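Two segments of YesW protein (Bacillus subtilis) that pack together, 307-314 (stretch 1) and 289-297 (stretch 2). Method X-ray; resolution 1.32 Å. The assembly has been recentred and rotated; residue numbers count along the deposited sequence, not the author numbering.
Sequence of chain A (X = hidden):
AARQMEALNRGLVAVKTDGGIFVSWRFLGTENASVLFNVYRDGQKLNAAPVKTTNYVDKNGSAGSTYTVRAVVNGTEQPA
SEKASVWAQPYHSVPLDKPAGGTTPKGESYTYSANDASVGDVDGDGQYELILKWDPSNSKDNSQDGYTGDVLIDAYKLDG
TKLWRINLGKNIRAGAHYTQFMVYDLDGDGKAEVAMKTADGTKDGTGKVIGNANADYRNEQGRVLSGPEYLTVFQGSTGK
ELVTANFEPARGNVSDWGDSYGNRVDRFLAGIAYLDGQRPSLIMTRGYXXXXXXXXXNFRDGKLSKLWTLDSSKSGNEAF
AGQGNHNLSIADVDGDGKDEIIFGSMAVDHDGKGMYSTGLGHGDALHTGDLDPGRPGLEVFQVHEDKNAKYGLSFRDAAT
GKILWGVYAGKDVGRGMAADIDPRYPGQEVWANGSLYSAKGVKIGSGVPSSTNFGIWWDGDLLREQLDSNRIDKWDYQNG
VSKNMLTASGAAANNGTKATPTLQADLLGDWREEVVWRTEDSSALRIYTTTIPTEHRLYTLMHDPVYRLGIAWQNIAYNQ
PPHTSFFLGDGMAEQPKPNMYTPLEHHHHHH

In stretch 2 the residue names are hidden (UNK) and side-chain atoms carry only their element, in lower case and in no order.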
# COMPACT_ATOMS: atom_id res chain seq x y z
N LEU A 307 16.91 12.04 10.79
CA LEU A 307 16.38 12.14 12.14
C LEU A 307 17.02 11.14 13.10
O LEU A 307 17.34 11.49 14.24
CB LEU A 307 14.87 11.91 12.14
CG LEU A 307 14.02 12.79 11.22
CD1 LEU A 307 12.58 12.37 11.32
CD2 LEU A 307 14.18 14.28 11.54
N TRP A 308 17.17 9.90 12.66
CA TRP A 308 17.78 8.85 13.47
C TRP A 308 18.18 7.66 12.64
O TRP A 308 17.76 7.53 11.49
CB TRP A 308 16.87 8.43 14.64
CG TRP A 308 15.42 8.03 14.35
CD1 TRP A 308 14.31 8.73 14.73
CD2 TRP A 308 14.93 6.82 13.72
NE1 TRP A 308 13.18 8.05 14.37
CE2 TRP A 308 13.52 6.89 13.75
CE3 TRP A 308 15.55 5.70 13.13
CZ2 TRP A 308 12.71 5.88 13.21
CZ3 TRP A 308 14.73 4.70 12.59
CH2 TRP A 308 13.33 4.80 12.63
N THR A 309 18.98 6.79 13.25
CA THR A 309 19.43 5.53 12.68
C THR A 309 19.28 4.43 13.73
O THR A 309 19.63 4.64 14.89
CB THR A 309 20.92 5.62 12.29
OG1 THR A 309 21.09 6.64 11.31
CG2 THR A 309 21.43 4.30 11.71
N LEU A 310 18.73 3.29 13.34
CA LEU A 310 18.84 2.06 14.12
C LEU A 310 19.74 1.11 13.35
O LEU A 310 19.50 0.84 12.17
CB LEU A 310 17.48 1.41 14.37
CG LEU A 310 17.55 0.13 15.21
CD1 LEU A 310 18.16 0.37 16.59
CD2 LEU A 310 16.18 -0.48 15.36
N ASP A 311 20.78 0.61 14.00
CA ASP A 311 21.77 -0.24 13.36
C ASP A 311 21.99 -1.46 14.25
O ASP A 311 22.51 -1.33 15.36
CB ASP A 311 23.06 0.57 13.17
CG ASP A 311 24.17 -0.21 12.47
OD1 ASP A 311 24.08 -1.44 12.31
OD2 ASP A 311 25.16 0.45 12.09
N SER A 312 21.59 -2.64 13.78
CA SER A 312 21.71 -3.85 14.59
C SER A 312 23.16 -4.22 14.92
O SER A 312 23.40 -4.98 15.86
CB SER A 312 21.01 -5.02 13.90
OG SER A 312 21.69 -5.41 12.72
N SER A 313 24.11 -3.69 14.15
CA SER A 313 25.52 -4.02 14.32
C SER A 313 26.17 -3.23 15.45
O SER A 313 27.31 -3.52 15.84
CB SER A 313 26.30 -3.84 13.01
OG SER A 313 26.52 -2.48 12.72
N LYS A 314 25.46 -2.23 15.97
CA LYS A 314 25.89 -1.47 17.14
C LYS A 314 25.65 -2.27 18.41
O LYS A 314 24.62 -2.93 18.56
CB LYS A 314 25.11 -0.16 17.23
CG LYS A 314 25.83 1.08 16.72
CD LYS A 314 26.23 0.99 15.26
CE LYS A 314 27.73 0.81 15.10
NZ LYS A 314 28.19 1.24 13.76
N UNK A 289 17.81 -10.26 6.87
CA UNK A 289 18.21 -11.62 7.23
C UNK A 289 19.26 -11.65 8.34
O UNK A 289 19.27 -12.59 9.15
c UNK A 289 17.73 -11.86 3.76
c UNK A 289 18.76 -12.35 6.02
c UNK A 289 16.76 -13.58 5.11
c UNK A 289 17.73 -12.60 4.95
c UNK A 289 16.79 -12.10 2.77
c UNK A 289 15.81 -13.83 4.13
c UNK A 289 15.84 -13.09 2.96
o UNK A 289 14.92 -13.32 1.96
N UNK A 290 20.17 -10.68 8.33
CA UNK A 290 21.18 -10.56 9.37
C UNK A 290 21.25 -9.08 9.72
O UNK A 290 20.25 -8.53 10.20
c UNK A 290 22.51 -11.13 8.89
N UNK A 291 22.37 -8.42 9.47
CA UNK A 291 22.47 -6.98 9.75
C UNK A 291 21.28 -6.22 9.19
O UNK A 291 20.87 -6.43 8.04
c UNK A 291 25.24 -4.35 8.95
n UNK A 291 26.66 -2.31 8.82
c UNK A 291 23.76 -6.40 9.19
c UNK A 291 23.93 -4.91 9.48
c UNK A 291 25.32 -2.85 9.18
N UNK A 292 20.72 -5.34 10.02
CA UNK A 292 19.51 -4.60 9.71
C UNK A 292 19.70 -3.15 10.12
O UNK A 292 20.17 -2.86 11.23
o UNK A 292 18.12 -6.55 10.09
c UNK A 292 17.05 -4.41 10.24
c UNK A 292 18.32 -5.19 10.49
N UNK A 293 19.36 -2.23 9.22
CA UNK A 293 19.41 -0.80 9.53
C UNK A 293 18.14 -0.11 9.08
O UNK A 293 17.55 -0.47 8.06
c UNK A 293 21.97 -0.65 9.35
c UNK A 293 23.20 1.83 9.35
s UNK A 293 23.35 0.22 8.60
c UNK A 293 20.62 -0.13 8.88
N UNK A 294 17.72 0.89 9.86
CA UNK A 294 16.59 1.76 9.51
C UNK A 294 17.02 3.19 9.73
O UNK A 294 17.63 3.50 10.74
c UNK A 294 14.70 0.09 10.27
c UNK A 294 13.22 0.20 10.62
c UNK A 294 15.36 -0.93 11.20
c UNK A 294 15.36 1.46 10.38
N UNK A 295 16.70 4.06 8.77
CA UNK A 295 16.99 5.48 8.90
C UNK A 295 15.72 6.27 8.61
O UNK A 295 14.96 5.93 7.70
c UNK A 295 19.41 5.15 8.22
c UNK A 295 18.12 5.92 7.94
c UNK A 295 18.39 7.41 8.06
N UNK A 296 15.50 7.31 9.42
CA UNK A 296 14.36 8.20 9.27
C UNK A 296 14.81 9.57 8.78
O UNK A 296 15.87 10.07 9.19
c UNK A 296 13.63 8.34 10.58
N UNK A 297 14.00 10.15 7.90
CA UNK A 297 14.25 11.47 7.32
C UNK A 297 13.00 12.32 7.37
O UNK A 297 11.88 11.81 7.33
c UNK A 297 17.07 11.05 5.30
c UNK A 297 15.69 9.10 5.37
c UNK A 297 18.01 8.90 4.84
c UNK A 297 15.82 10.48 5.51
c UNK A 297 14.63 11.35 5.85
c UNK A 297 16.77 8.30 5.03
c UNK A 297 18.16 10.26 4.97
o UNK A 297 19.09 8.11 4.49
O HOH W 1 26.82 0.23 10.00

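Position 289 has eight side-chain atoms: one carbon, then a ring of six carbons bearing one oxygen. The side chain is out of reach of stretch 1 and makes no contact there. A phenol ring identifies Tyr-289.

Position 290 has a single side-chain carbon, which points sideways and lies far from stretch 1. One carbon means alanine, Ala-290.

Position 291 has four carbons in a row ending in nitrogen. The chain is fully extended, with every chi angle near 180°. It leaves the backbone sideways, but its end approaches stretch 1. The last carbon lies 3.7 Å from OD1 of Asp-311 and 3.8 Å from OG of Ser-313. This is Lys-291. Its NZ is 4.4 Å from Asp-311 OD1, too far for a salt bridge. A water closes the gap: it accepts from Lys-291 NZ at 2.8 Å and donates to Asp-311 OD2 at 2.7 Å.

Position 292 has one carbon carrying one oxygen and one carbon. Its CB lies 4.0 Å from Ser-312 OG. That branching gives Thr-292. Its OG1 turns back to its own stretch and donates to Ala-290 O at 2.9 Å. The backbone bonds to stretch 1: Thr-292 N donates to Ser-312 OG at 2.9 Å, and Ser-312 N donates to Thr-292 O at 2.9 Å.

Position 293 has two carbons, a sulfur and a final carbon, unbranched. The final carbon lies 3.6 Å from Asp-311 OD2 and 3.8 Å from Thr-309 CG2. The sulfur within the chain identifies Met-293.

Position 294 has four carbons, forked at the second. Its CB is 4.0 Å from Trp-308 CZ3, and one branch tip is 4.3 Å from Leu-310 CD2. This is Leu-294. It pairs with Leu-310 through two backbone bonds: Leu-294 N to Leu-310 O, 2.9 Å, and Leu-310 N to Leu-294 O, 2.8 Å.

Position 295 has three carbons, branched at the first. One branch tip lies 3.8 Å from Thr-309 OG1. This is Val-295, buried and on the same face of the sheet as Thr-309.

Position 296 has one carbon, held over a face of the Trp-308 ring. Its CB is 3.7 Å from the centroid of the six-membered ring, a CH-pi contact. This is Ala-296. Its N donates to Trp-308 O at 3.1 Å, and its O accepts from Leu-307 N at 2.7 Å.

Position 297 has one carbon, then a six-carbon ring bearing an oxygen. Its CA-to-CB bond points away from stretch 1, and the side chain makes no contact there; the backbone C lies 4.0 Å from Leu-307 CD1. This is Tyr-297, whose OH is hydrogen-bonded elsewhere in the structure.

The contact is an antiparallel strand pair held mainly by backbone hydrogen bonds. Trp-308, Leu-310, Leu-294 and Ala-296 form an apolar face. Thr-309, Asp-311, Met-293 and Val-295 share the other. Beyond the strands, Ser-312 continues the pairing with Thr-292. Stretch 1 then turns from Asp-311 to Lys-314. Asp-311 OD1 steadies this turn by accepting from Ser-313 N at 2.9 Å and Ser-313 OG at 2.7 Å.

Stretch 2 (289-297) YAKTMLVAY
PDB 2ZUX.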